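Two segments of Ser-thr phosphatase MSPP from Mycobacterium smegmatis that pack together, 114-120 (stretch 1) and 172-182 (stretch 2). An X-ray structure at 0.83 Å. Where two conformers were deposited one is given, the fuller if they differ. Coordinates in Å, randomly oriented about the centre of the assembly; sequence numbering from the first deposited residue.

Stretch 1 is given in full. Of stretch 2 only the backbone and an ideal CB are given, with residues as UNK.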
# COMPACT_ATOMS: atom_id res chain seq x y z
N PRO A 114 -2.76 -2.55 -2.19
CA PRO A 114 -3.62 -3.18 -1.18
C PRO A 114 -2.93 -3.53 0.11
O PRO A 114 -1.72 -3.76 0.21
CB PRO A 114 -4.15 -4.42 -1.86
CG PRO A 114 -3.89 -4.20 -3.33
CD PRO A 114 -2.58 -3.45 -3.33
N LEU A 115 -3.78 -3.66 1.14
CA LEU A 115 -3.45 -4.34 2.38
C LEU A 115 -4.05 -5.74 2.34
O LEU A 115 -5.22 -5.91 2.04
CB LEU A 115 -4.04 -3.58 3.55
CG LEU A 115 -3.95 -4.28 4.92
CD1 LEU A 115 -2.52 -4.43 5.35
CD2 LEU A 115 -4.78 -3.53 5.95
N TYR A 116 -3.23 -6.71 2.71
CA TYR A 116 -3.62 -8.10 2.85
C TYR A 116 -3.38 -8.58 4.25
O TYR A 116 -2.42 -8.14 4.92
CB TYR A 116 -2.83 -9.02 1.92
CG TYR A 116 -2.74 -8.61 0.49
CD1 TYR A 116 -3.60 -9.10 -0.47
CD2 TYR A 116 -1.79 -7.66 0.07
CE1 TYR A 116 -3.48 -8.68 -1.81
CE2 TYR A 116 -1.66 -7.26 -1.22
CZ TYR A 116 -2.51 -7.76 -2.16
OH TYR A 116 -2.38 -7.33 -3.47
N ARG A 117 -4.19 -9.53 4.68
CA ARG A 117 -3.91 -10.30 5.91
C ARG A 117 -3.60 -11.71 5.49
O ARG A 117 -4.28 -12.30 4.68
CB ARG A 117 -5.09 -10.31 6.83
CG ARG A 117 -4.82 -11.02 8.17
CD ARG A 117 -6.04 -11.11 9.06
NE ARG A 117 -7.04 -11.88 8.35
CZ ARG A 117 -8.33 -11.69 8.39
NH1 ARG A 117 -8.84 -10.84 9.25
NH2 ARG A 117 -9.09 -12.43 7.62
N ILE A 118 -2.54 -12.24 6.12
CA ILE A 118 -2.09 -13.60 5.93
C ILE A 118 -2.33 -14.31 7.24
O ILE A 118 -1.76 -13.96 8.27
CB ILE A 118 -0.62 -13.54 5.47
CG1 ILE A 118 -0.55 -12.73 4.19
CG2 ILE A 118 0.02 -14.91 5.28
CD1 ILE A 118 0.76 -12.08 3.87
N ARG A 119 -3.24 -15.30 7.21
CA ARG A 119 -3.68 -16.00 8.39
C ARG A 119 -3.91 -17.46 8.03
O ARG A 119 -4.66 -17.72 7.07
CB ARG A 119 -4.97 -15.36 8.98
CG ARG A 119 -5.62 -16.09 10.09
CD ARG A 119 -7.03 -15.48 10.39
NE ARG A 119 -6.71 -14.33 11.17
CZ ARG A 119 -7.68 -13.55 11.67
NH1 ARG A 119 -8.95 -13.82 11.37
NH2 ARG A 119 -7.28 -12.57 12.44
N ASP A 120 -3.28 -18.35 8.75
CA ASP A 120 -3.45 -19.81 8.57
C ASP A 120 -3.26 -20.22 7.11
O ASP A 120 -3.97 -21.02 6.53
CB ASP A 120 -4.89 -20.22 8.97
CG ASP A 120 -5.26 -19.97 10.38
OD1 ASP A 120 -4.32 -19.89 11.21
OD2 ASP A 120 -6.50 -19.90 10.69
N UNK A 172 -10.83 -0.12 10.73
CA UNK A 172 -10.06 -1.02 11.54
C UNK A 172 -9.64 -2.23 10.75
O UNK A 172 -10.28 -2.68 9.83
CB UNK A 172 -10.85 -1.44 12.78
N UNK A 173 -8.52 -2.82 11.19
CA UNK A 173 -7.99 -4.04 10.65
C UNK A 173 -8.28 -5.18 11.66
O UNK A 173 -7.82 -5.07 12.81
CB UNK A 173 -6.49 -3.90 10.36
N UNK A 174 -9.03 -6.18 11.24
CA UNK A 174 -9.31 -7.31 12.08
C UNK A 174 -8.10 -8.27 12.03
O UNK A 174 -7.89 -8.98 11.08
CB UNK A 174 -10.60 -8.00 11.64
N UNK A 175 -7.27 -8.20 13.05
CA UNK A 175 -6.03 -8.96 13.09
C UNK A 175 -5.67 -9.22 14.54
O UNK A 175 -6.24 -8.62 15.44
CB UNK A 175 -4.90 -8.22 12.37
N UNK A 176 -4.70 -10.09 14.70
CA UNK A 176 -4.29 -10.45 16.04
C UNK A 176 -3.02 -11.27 15.99
O UNK A 176 -2.40 -11.44 14.95
CB UNK A 176 -5.40 -11.22 16.76
N UNK A 177 -2.61 -11.74 17.16
CA UNK A 177 -1.36 -12.44 17.28
C UNK A 177 -1.27 -13.57 16.29
O UNK A 177 -2.22 -14.31 16.11
CB UNK A 177 -1.18 -12.97 18.70
N UNK A 178 -0.10 -13.66 15.65
CA UNK A 178 0.21 -14.68 14.66
C UNK A 178 -0.16 -14.28 13.26
O UNK A 178 0.30 -14.96 12.32
CB UNK A 178 -0.50 -15.99 15.01
N UNK A 179 -0.96 -13.29 13.07
CA UNK A 179 -1.25 -12.81 11.72
C UNK A 179 -0.04 -12.10 11.15
O UNK A 179 0.82 -11.57 11.86
CB UNK A 179 -2.46 -11.88 11.72
N UNK A 180 -0.00 -12.03 9.83
CA UNK A 180 0.92 -11.24 9.09
C UNK A 180 0.12 -10.26 8.25
O UNK A 180 -0.87 -10.65 7.63
CB UNK A 180 1.84 -12.11 8.23
N UNK A 181 0.55 -9.00 8.22
CA UNK A 181 -0.02 -8.02 7.32
C UNK A 181 0.97 -7.76 6.20
O UNK A 181 2.18 -7.74 6.43
CB UNK A 181 -0.37 -6.73 8.06
N UNK A 182 0.45 -7.53 5.01
CA UNK A 182 1.24 -7.17 3.84
C UNK A 182 0.63 -5.98 3.21
O UNK A 182 -0.56 -6.01 2.84
CB UNK A 182 1.34 -8.32 2.84

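Position 172 lies beyond the reach of stretch 1. Nothing there selects a side chain; the deposited residue is G172.

At 173 the CA-to-CB bond points toward stretch 1, and the ideal CB is 4.7 Å from L115 CD2. An aliphatic residue suits this. It is I173, whose CD1 meets L115 CD2 at 3.8 Å.

Position 174 already serves stretch 1 through its backbone: R117 NH1 donates to its O at 2.8 Å. CB points sideways, and two arginines lie nearby, so an acidic or polar residue fits. It is D174. D174 OD2 stays 4.1 Å from R117 NH1, beyond a salt bridge. Waters link it to R119 instead: one joins OD2 to R119 NH1, another OD1 to R119 NH2.

At 175 CB points sideways, 4.5 Å from R117 CD. Many small residues would do; it is C175.

Positions 176 to 179 form a type II turn, closed by the N of 179 donating to the O of 176 at 3.0 Å. At 176 the nearly extended phi/psi of -171/-175 favours glycine, and it is G176. Position 177 has a phi that suits proline, and nothing of stretch 1 is near. It is P177. Position 178 has phi 89, which by itself favours glycine. It is G178; its O accepts from a water that also donates to I118 O.

At 179 CB points sideways, 4.9 Å from R119 NH2. An acid would answer that charge; a polar acceptor is also possible. It is D179. R119 NE donates to D179 OD1 at 2.9 Å and R119 NH2 to D179 OD2 at 2.8 Å, a two-pronged salt bridge. D179 OD2 also accepts from G176 N at 2.8 Å, tying the turn to the same carboxylate.

From 180 the backbone pairs antiparallel with stretch 1. The ideal CB of 180 is 4.0 Å from I118 CB, so a residue with an aliphatic stem fits. It is R180: R180 CD packs 3.9 Å from I118 CD1, while its end leads away to partners elsewhere in the structure. I118 N donates to R180 O at 2.8 Å.

The side chain at 181 lies on the other face of the sheet, the one that carries R117. Its ideal CB is 4.2 Å from L115 CD1, so leucine, isoleucine or valine would suit. It is L181.

Position 182 returns to the face of Y116 and I118. Its ideal CB is 3.9 Å from I118 CD1 and 4.2 Å from Y116 CD2, calling for an apolar residue. It is L182, with L182 CD2 3.8 Å from Y116 CD2.

Stretch 2 (172-182) GIDCGPGDRLL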
# COMPACT_ATOMS: atom_id res chain seq x y z
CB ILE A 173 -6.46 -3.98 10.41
CG1 ILE A 173 -6.08 -2.73 9.58
CG2 ILE A 173 -5.99 -5.26 9.77
CD1 ILE A 173 -4.61 -2.46 9.61
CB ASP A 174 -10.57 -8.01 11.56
CG ASP A 174 -10.97 -9.18 12.39
OD1 ASP A 174 -10.46 -9.36 13.50
OD2 ASP A 174 -11.85 -9.93 11.94
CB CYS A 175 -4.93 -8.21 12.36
SG CYS A 175 -4.50 -6.62 13.02
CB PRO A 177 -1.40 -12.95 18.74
CG PRO A 177 -2.23 -11.90 19.44
CD PRO A 177 -3.27 -11.55 18.45
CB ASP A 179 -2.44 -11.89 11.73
CG ASP A 179 -3.76 -12.48 12.04
OD1 ASP A 179 -3.92 -13.70 11.89
OD2 ASP A 179 -4.65 -11.71 12.40
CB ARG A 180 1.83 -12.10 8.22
CG ARG A 180 2.69 -11.35 7.25
CD ARG A 180 3.64 -12.28 6.53
NE ARG A 180 4.75 -12.62 7.43
CZ ARG A 180 5.72 -13.45 7.12
NH1 ARG A 180 5.72 -14.06 5.94
NH2 ARG A 180 6.67 -13.68 8.00
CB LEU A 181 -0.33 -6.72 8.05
CG LEU A 181 -1.28 -6.84 9.21
CD1 LEU A 181 -1.49 -5.48 9.85
CD2 LEU A 181 -2.63 -7.43 8.80
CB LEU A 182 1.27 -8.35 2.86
CG LEU A 182 1.84 -8.02 1.43
CD1 LEU A 182 3.29 -7.68 1.49
CD2 LEU A 182 1.63 -9.23 0.49
O HOH W 1 0.08 -15.83 9.29
O HOH W 2 -11.49 -12.46 11.46
O HOH W 3 -9.39 -11.64 14.51
O HOH W 4 -1.69 -17.48 10.99
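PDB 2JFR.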